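Local coordinates for uncharacterized protein (Shigella flexneri 5a str. M90T, PDB 5EUR) that is of unknown function, belongs to a family of uncharacterised domains, and is possibly related to glutathione S-transferase, at residues A[8-13]-A[58-63]; A[53-58]-A[83-88]. All blocks are in the same frame, centred on the assembly; numbering follows the deposited sequence.

Contact 1: residues A[8-13]-A[58-63]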
ATOM      1  N   LEU A   8       9.978  -3.734  10.736  1.00 17.87           N
ATOM      2  CA  LEU A   8       9.378  -4.244   9.510  1.00 18.55           C
ATOM      3  C   LEU A   8       9.821  -5.676   9.276  1.00 22.49           C
ATOM      4  O   LEU A   8      11.020  -5.967   9.220  1.00 25.00           O
ATOM      5  CB  LEU A   8       9.747  -3.368   8.315  1.00 18.45           C
ATOM      6  CG  LEU A   8       9.360  -1.887   8.388  1.00 18.80           C
ATOM      7  CD1 LEU A   8       9.799  -1.188   7.107  1.00 21.54           C
ATOM      8  CD2 LEU A   8       7.855  -1.713   8.613  1.00 22.13           C
ATOM      9  N   ASP A   9       8.841  -6.559   9.140  1.00 21.79           N
ATOM     10  CA  ASP A   9       9.057  -7.977   8.889  1.00 24.25           C
ATOM     11  C   ASP A   9       9.134  -8.142   7.382  1.00 23.73           C
ATOM     12  O   ASP A   9       8.117  -8.335   6.715  1.00 23.78           O
ATOM     13  CB  ASP A   9       7.918  -8.790   9.490  1.00 28.06           C
ATOM     14  CG  ASP A   9       8.025 -10.265   9.185  1.00 34.01           C
ATOM     15  OD1 ASP A   9       9.133 -10.727   8.840  1.00 36.71           O
ATOM     16  OD2 ASP A   9       6.992 -10.958   9.280  1.00 34.72           O
ATOM     17  N   ILE A  10      10.351  -8.051   6.837  1.00 26.17           N
ATOM     18  CA  ILE A  10      10.577  -8.111   5.396  1.00 16.58           C
ATOM     19  C   ILE A  10      11.570  -9.222   5.081  1.00 20.35           C
ATOM     20  O   ILE A  10      12.696  -9.223   5.595  1.00 21.00           O
ATOM     21  CB  ILE A  10      11.117  -6.785   4.828  1.00 15.75           C
ATOM     22  CG1 ILE A  10      10.228  -5.597   5.185  1.00 17.73           C
ATOM     23  CG2 ILE A  10      11.246  -6.883   3.324  1.00 15.33           C
ATOM     24  CD1 ILE A  10      10.952  -4.267   4.928  1.00 15.00           C
ATOM     25  N   ALA A  11      11.182 -10.117   4.184  1.00 17.94           N
ATOM     26  CA  ALA A  11      12.092 -11.120   3.649  1.00 17.05           C
ATOM     27  C   ALA A  11      12.096 -11.011   2.138  1.00 21.15           C
ATOM     28  O   ALA A  11      11.031 -10.960   1.518  1.00 20.10           O
ATOM     29  CB  ALA A  11      11.687 -12.529   4.079  1.00 20.48           C
ATOM     30  N   LEU A  12      13.287 -10.986   1.551  1.00 20.83           N
ATOM     31  CA  LEU A  12      13.438 -10.935   0.106  1.00 19.14           C
ATOM     32  C   LEU A  12      13.518 -12.357  -0.440  1.00 20.34           C
ATOM     33  O   LEU A  12      14.209 -13.211   0.123  1.00 22.43           O
ATOM     34  CB  LEU A  12      14.696 -10.134  -0.248  1.00 20.93           C
ATOM     35  CG  LEU A  12      15.069  -9.792  -1.688  1.00 22.69           C
ATOM     36  CD1 LEU A  12      13.945  -9.044  -2.372  1.00 19.01           C
ATOM     37  CD2 LEU A  12      16.322  -8.929  -1.696  1.00 22.24           C
ATOM     38  N   SER A  13      12.788 -12.613  -1.520  1.00 19.87           N
ATOM     39  CA  SER A  13      12.756 -13.938  -2.123  1.00 23.17           C
ATOM     40  C   SER A  13      14.119 -14.291  -2.715  1.00 23.06           C
ATOM     41  O   SER A  13      14.938 -13.424  -3.018  1.00 22.18           O
ATOM     42  CB  SER A  13      11.684 -14.007  -3.216  1.00 22.25           C
ATOM     43  OG  SER A  13      12.055 -13.269  -4.377  1.00 19.14           O
ATOM     44  N   HIS A  58      17.208  -1.371   4.843  1.00 14.82           N
ATOM     45  CA  HIS A  58      18.599  -1.786   4.681  1.00 16.27           C
ATOM     46  C   HIS A  58      18.818  -3.187   5.233  1.00 16.41           C
ATOM     47  O   HIS A  58      19.452  -4.030   4.583  1.00 16.01           O
ATOM     48  CB  HIS A  58      19.499  -0.776   5.396  1.00 14.12           C
ATOM     49  CG  HIS A  58      20.967  -0.982   5.170  1.00 16.68           C
ATOM     50  ND1 HIS A  58      21.587  -0.689   3.974  1.00 16.20           N
ATOM     51  CD2 HIS A  58      21.942  -1.402   6.012  1.00 17.29           C
ATOM     52  CE1 HIS A  58      22.886  -0.935   4.085  1.00 17.37           C
ATOM     53  NE2 HIS A  58      23.123  -1.381   5.305  1.00 17.10           N
ATOM     54  N   ALA A  59      18.274  -3.454   6.419  1.00 14.59           N
ATOM     55  CA  ALA A  59      18.445  -4.755   7.062  1.00 17.42           C
ATOM     56  C   ALA A  59      17.857  -5.886   6.233  1.00 18.08           C
ATOM     57  O   ALA A  59      18.334  -7.027   6.316  1.00 19.02           O
ATOM     58  CB  ALA A  59      17.802  -4.741   8.445  1.00 19.78           C
ATOM     59  N   ALA A  60      16.806  -5.604   5.456  1.00 15.65           N
ATOM     60  CA  ALA A  60      16.184  -6.636   4.641  1.00 18.45           C
ATOM     61  C   ALA A  60      16.931  -6.919   3.343  1.00 19.03           C
ATOM     62  O   ALA A  60      16.522  -7.814   2.596  1.00 22.63           O
ATOM     63  CB  ALA A  60      14.736  -6.240   4.333  1.00 19.33           C
ATOM     64  N   GLY A  61      17.992  -6.183   3.041  1.00 17.00           N
ATOM     65  CA  GLY A  61      18.686  -6.368   1.786  1.00 19.76           C
ATOM     66  C   GLY A  61      18.213  -5.484   0.658  1.00 19.78           C
ATOM     67  O   GLY A  61      18.656  -5.669  -0.483  1.00 19.51           O
ATOM     68  N   LEU A  62      17.340  -4.527   0.944  1.00 17.55           N
ATOM     69  CA  LEU A  62      16.825  -3.601  -0.050  1.00 15.42           C
ATOM     70  C   LEU A  62      17.655  -2.320  -0.053  1.00 13.57           C
ATOM     71  O   LEU A  62      18.490  -2.090   0.824  1.00 16.23           O
ATOM     72  CB  LEU A  62      15.355  -3.297   0.229  1.00 13.84           C
ATOM     73  CG  LEU A  62      14.458  -4.536   0.232  1.00 16.84           C
ATOM     74  CD1 LEU A  62      13.039  -4.189   0.716  1.00 17.76           C
ATOM     75  CD2 LEU A  62      14.419  -5.146  -1.147  1.00 20.74           C
ATOM     76  N   ASP A  63      17.414  -1.467  -1.055  1.00 14.17           N
ATOM     77  CA  ASP A  63      18.237  -0.270  -1.235  1.00 16.03           C
ATOM     78  C   ASP A  63      17.641   0.890  -0.450  1.00 15.32           C
ATOM     79  O   ASP A  63      16.698   1.543  -0.906  1.00 16.74           O
ATOM     80  CB  ASP A  63      18.358   0.075  -2.711  1.00 15.67           C
ATOM     81  CG  ASP A  63      19.376   1.158  -2.973  1.00 19.22           C
ATOM     82  OD1 ASP A  63      19.845   1.806  -2.002  1.00 18.35           O
ATOM     83  OD2 ASP A  63      19.707   1.354  -4.163  1.00 22.81           O
TER
HETATM   84  O   HOH W   1      15.680 -10.298   3.093  1.00 23.74           O
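I10 and L12, whose CB atoms both face residues 60-62, pack the edge strand 10-12 against the turn that ends helix 47-59. From the strand, I10 can be followed atom by atom: its CB already lies 3.7 Å from CB of A60. CG1 stands beside the backbone N (chi1 -54°), which puts CG2 anti to it and onto the same A60 methyl; CG2 then meets CD1 of L62 at 4.2 Å. The CG1-CD1 branch makes none of the close contacts with 58-63, and I10 also packs on I57 of helix 47-59. L62 spans the two strand side chains, one methyl to each: CD1 to I10 CG2, and CD2 to L12 CD1 at 4.1 Å. The chain reverses at G61, which closes a Schellman motif with G61 N bonded to H58 O at 3.0 Å; its positive phi (92°) is a conformation glycine adopts readily. The link between the two backbones is a water: it accepts from L12 N at 2.9 Å and donates to A60 O at 2.7 Å. F31 of helix 28-43 touches both I10 and L62, continuing the apolar layer, while A11, with its CB turned from the turn, packs on F127 of a second subunit. The chemistry implies that methyl contacts join sheet to helix end, while one water satisfies L12 N and A60 O, which do not bond each other directly.

Contact 2: residues A[53-58]-A[83-88]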
ATOM      1  N   ILE A  53      12.433   3.334   9.522  1.00 16.08           N
ATOM      2  CA  ILE A  53      11.979   2.637   8.321  1.00 14.46           C
ATOM      3  C   ILE A  53      13.166   2.224   7.462  1.00 12.91           C
ATOM      4  O   ILE A  53      13.272   1.073   7.023  1.00 14.62           O
ATOM      5  CB  ILE A  53      11.010   3.526   7.526  1.00 13.64           C
ATOM      6  CG1 ILE A  53       9.707   3.721   8.309  1.00 15.01           C
ATOM      7  CG2 ILE A  53      10.722   2.904   6.180  1.00 13.42           C
ATOM      8  CD1 ILE A  53       8.882   4.906   7.785  1.00 14.25           C
ATOM      9  N   LEU A  54      14.075   3.168   7.202  1.00 14.30           N
ATOM     10  CA  LEU A  54      15.169   2.886   6.272  1.00 14.88           C
ATOM     11  C   LEU A  54      16.182   1.917   6.869  1.00 16.61           C
ATOM     12  O   LEU A  54      16.815   1.162   6.128  1.00 15.68           O
ATOM     13  CB  LEU A  54      15.822   4.190   5.814  1.00 13.51           C
ATOM     14  CG  LEU A  54      14.916   4.955   4.828  1.00 12.21           C
ATOM     15  CD1 LEU A  54      15.473   6.328   4.497  1.00 16.00           C
ATOM     16  CD2 LEU A  54      14.726   4.141   3.541  1.00 12.94           C
ATOM     17  N   ASN A  55      16.347   1.910   8.189  1.00 13.99           N
ATOM     18  CA  ASN A  55      17.172   0.862   8.780  1.00 16.03           C
ATOM     19  C   ASN A  55      16.556  -0.513   8.536  1.00 16.32           C
ATOM     20  O   ASN A  55      17.274  -1.471   8.242  1.00 16.86           O
ATOM     21  CB  ASN A  55      17.389   1.125  10.270  1.00 16.52           C
ATOM     22  CG  ASN A  55      18.516   2.119  10.531  1.00 19.85           C
ATOM     23  OD1 ASN A  55      19.515   2.163   9.799  1.00 21.66           O
ATOM     24  ND2 ASN A  55      18.380   2.892  11.595  1.00 27.81           N
ATOM     25  N   ASP A  56      15.227  -0.632   8.615  1.00 14.44           N
ATOM     26  CA  ASP A  56      14.616  -1.930   8.318  1.00 17.77           C
ATOM     27  C   ASP A  56      14.705  -2.284   6.833  1.00 15.56           C
ATOM     28  O   ASP A  56      14.850  -3.470   6.473  1.00 16.72           O
ATOM     29  CB  ASP A  56      13.166  -1.928   8.798  1.00 17.78           C
ATOM     30  CG  ASP A  56      13.074  -1.910  10.308  1.00 23.57           C
ATOM     31  OD1 ASP A  56      14.094  -2.235  10.981  1.00 23.24           O
ATOM     32  OD2 ASP A  56      12.003  -1.555  10.819  1.00 20.36           O
ATOM     33  N   ILE A  57      14.608  -1.277   5.960  1.00 15.79           N
ATOM     34  CA  ILE A  57      14.793  -1.502   4.529  1.00 15.22           C
ATOM     35  C   ILE A  57      16.201  -2.027   4.259  1.00 14.64           C
ATOM     36  O   ILE A  57      16.386  -3.025   3.556  1.00 15.59           O
ATOM     37  CB  ILE A  57      14.508  -0.202   3.753  1.00 14.67           C
ATOM     38  CG1 ILE A  57      13.032   0.190   3.890  1.00 17.00           C
ATOM     39  CG2 ILE A  57      14.930  -0.320   2.296  1.00 15.89           C
ATOM     40  CD1 ILE A  57      12.060  -0.916   3.484  1.00 18.02           C
ATOM     41  N   HIS A  58      17.208  -1.371   4.843  1.00 14.82           N
ATOM     42  CA  HIS A  58      18.599  -1.786   4.681  1.00 16.27           C
ATOM     43  C   HIS A  58      18.818  -3.187   5.233  1.00 16.41           C
ATOM     44  O   HIS A  58      19.452  -4.030   4.583  1.00 16.01           O
ATOM     45  CB  HIS A  58      19.499  -0.776   5.396  1.00 14.12           C
ATOM     46  CG  HIS A  58      20.967  -0.982   5.170  1.00 16.68           C
ATOM     47  ND1 HIS A  58      21.587  -0.689   3.974  1.00 16.20           N
ATOM     48  CD2 HIS A  58      21.942  -1.402   6.012  1.00 17.29           C
ATOM     49  CE1 HIS A  58      22.886  -0.935   4.085  1.00 17.37           C
ATOM     50  NE2 HIS A  58      23.123  -1.381   5.305  1.00 17.10           N
ATOM     51  N   GLN A  83      24.590   0.675  11.974  1.00 23.10           N
ATOM     52  CA  GLN A  83      25.465  -0.494  11.990  1.00 20.37           C
ATOM     53  C   GLN A  83      24.715  -1.750  12.409  1.00 19.44           C
ATOM     54  O   GLN A  83      24.984  -2.838  11.891  1.00 22.70           O
ATOM     55  CB  GLN A  83      26.661  -0.238  12.910  1.00 22.12           C
ATOM     56  CG  GLN A  83      27.595  -1.432  13.062  1.00 23.65           C
ATOM     57  CD  GLN A  83      28.169  -1.928  11.747  1.00 18.40           C
ATOM     58  OE1 GLN A  83      28.249  -1.191  10.763  1.00 23.05           O
ATOM     59  NE2 GLN A  83      28.582  -3.193  11.729  1.00 21.01           N
ATOM     60  N   GLU A  84      23.767  -1.628  13.338  1.00 19.60           N
ATOM     61  CA  GLU A  84      22.930  -2.777  13.672  1.00 23.15           C
ATOM     62  C   GLU A  84      22.132  -3.223  12.454  1.00 20.11           C
ATOM     63  O   GLU A  84      21.995  -4.427  12.189  1.00 22.33           O
ATOM     64  CB  GLU A  84      22.007  -2.434  14.843  1.00 27.67           C
ATOM     65  CG  GLU A  84      22.744  -2.271  16.172  1.00 30.74           C
ATOM     66  CD  GLU A  84      23.551  -3.498  16.550  1.00 33.32           C
ATOM     67  OE1 GLU A  84      23.012  -4.624  16.456  1.00 37.64           O
ATOM     68  OE2 GLU A  84      24.735  -3.339  16.923  1.00 36.95           O
ATOM     69  N   ALA A  85      21.632  -2.252  11.679  1.00 17.79           N
ATOM     70  CA  ALA A  85      20.974  -2.594  10.421  1.00 17.19           C
ATOM     71  C   ALA A  85      21.931  -3.300   9.465  1.00 19.19           C
ATOM     72  O   ALA A  85      21.544  -4.249   8.779  1.00 19.71           O
ATOM     73  CB  ALA A  85      20.403  -1.334   9.771  1.00 19.18           C
ATOM     74  N   GLU A  86      23.181  -2.843   9.400  1.00 16.34           N
ATOM     75  CA  GLU A  86      24.161  -3.468   8.514  1.00 19.45           C
ATOM     76  C   GLU A  86      24.457  -4.908   8.933  1.00 21.64           C
ATOM     77  O   GLU A  86      24.588  -5.792   8.082  1.00 21.15           O
ATOM     78  CB  GLU A  86      25.444  -2.633   8.481  1.00 18.59           C
ATOM     79  CG  GLU A  86      26.567  -3.250   7.653  1.00 20.68           C
ATOM     80  CD  GLU A  86      26.329  -3.222   6.144  1.00 26.37           C
ATOM     81  OE1 GLU A  86      25.482  -2.435   5.669  1.00 23.92           O
ATOM     82  OE2 GLU A  86      27.004  -3.994   5.420  1.00 25.36           O
ATOM     83  N   ARG A  87      24.555  -5.168  10.238  1.00 20.84           N
ATOM     84  CA  ARG A  87      24.742  -6.541  10.704  1.00 20.59           C
ATOM     85  C   ARG A  87      23.595  -7.432  10.253  1.00 25.50           C
ATOM     86  O   ARG A  87      23.811  -8.549   9.755  1.00 24.12           O
ATOM     87  CB  ARG A  87      24.852  -6.563  12.226  1.00 24.14           C
ATOM     88  CG  ARG A  87      26.205  -6.128  12.734  1.00 25.10           C
ATOM     89  CD  ARG A  87      26.211  -5.977  14.242  1.00 32.50           C
ATOM     90  NE  ARG A  87      26.010  -7.246  14.941  1.00 33.79           N
ATOM     91  CZ  ARG A  87      26.995  -8.051  15.338  1.00 36.02           C
ATOM     92  NH1 ARG A  87      28.257  -7.730  15.097  1.00 35.62           N
ATOM     93  NH2 ARG A  87      26.719  -9.178  15.977  1.00 36.25           N
ATOM     94  N   ARG A  88      22.358  -6.940  10.413  1.00 23.74           N
ATOM     95  CA  ARG A  88      21.196  -7.705   9.961  1.00 23.41           C
ATOM     96  C   ARG A  88      21.236  -7.927   8.449  1.00 22.25           C
ATOM     97  O   ARG A  88      20.913  -9.020   7.966  1.00 22.58           O
ATOM     98  CB  ARG A  88      19.924  -6.966  10.396  1.00 22.87           C
ATOM     99  CG  ARG A  88      19.790  -6.872  11.929  1.00 27.22           C
ATOM    100  CD  ARG A  88      18.581  -6.059  12.416  1.00 28.67           C
ATOM    101  NE  ARG A  88      17.320  -6.357  11.750  1.00 34.53           N
ATOM    102  CZ  ARG A  88      16.409  -5.439  11.438  1.00 32.41           C
ATOM    103  NH1 ARG A  88      16.618  -4.157  11.722  1.00 31.06           N
ATOM    104  NH2 ARG A  88      15.286  -5.805  10.838  1.00 33.45           N
TER
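Helix-to-helix packing between helices 47-59 and 79-99 is the element here: the axes of 53-58 and 83-88 approach to 8.5 Å and run nearly parallel, with a signed crossing angle of -25°. A85 lies at the closest backbone approach, where N55 is its nearest CA partner, and its CB sits against N55, 3.5 Å from the carbonyl O and 3.6 Å from OD1. That OD1 is also the acceptor for W74 NE1, so the amide is held by helix 68-75 while its flank packs on the alanine.

A polar pair flanks the A85-N55 contact on each side: H58-E86 and D56-R88. In H58, chi1 (-173°) sets CG anti to the backbone N; the ring, turned about chi2, presents CD2 to the A85-E86 peptide and NE2 to E86 OE1, 2.6 Å away. The acceptor lies near the ring plane, and the ring and carboxylate planes are 42° apart. The other oxygen, E86 OE2, forms a salt bridge with K90. In the second polar pair, a salt bridge, R88 NH1 donates to D56 OD1 at 3.3 Å, and the acceptor lies in the guanidinium plane. The other oxygen, D56 OD2, accepts from the backbone N of L8.

Both carboxylates thus divide their oxygens between a partner on the other helix and a second one: K90 on its own helix for E86, L8 N for D56. The chemistry implies two unequal clamps, a short H58-E86 bond with its acceptor near the ring plane and a long but nearly straight R88-D56 hydrogen bond.

From the N terminus, segment 8-13 enters the antiparallel sheet, and the chain then runs through two more strands and helix 28-43 into helix 47-59. Contact 1 closes this loop of 44 intervening residues when 58-63 returns to the first strand. Contact 2 begins before that closure, at 53-58, and closes after a further 24 residues, past helix 68-75, at 83-88. The segments alternate along the chain, so the contacts cross; they also share H58. Their centres lie 9 Å apart, and A59 CB of contact 1 packs 3.4 Å from R88 CZ of contact 2. Helix 47-59 consequently joins the sheet edge to helix 79-99.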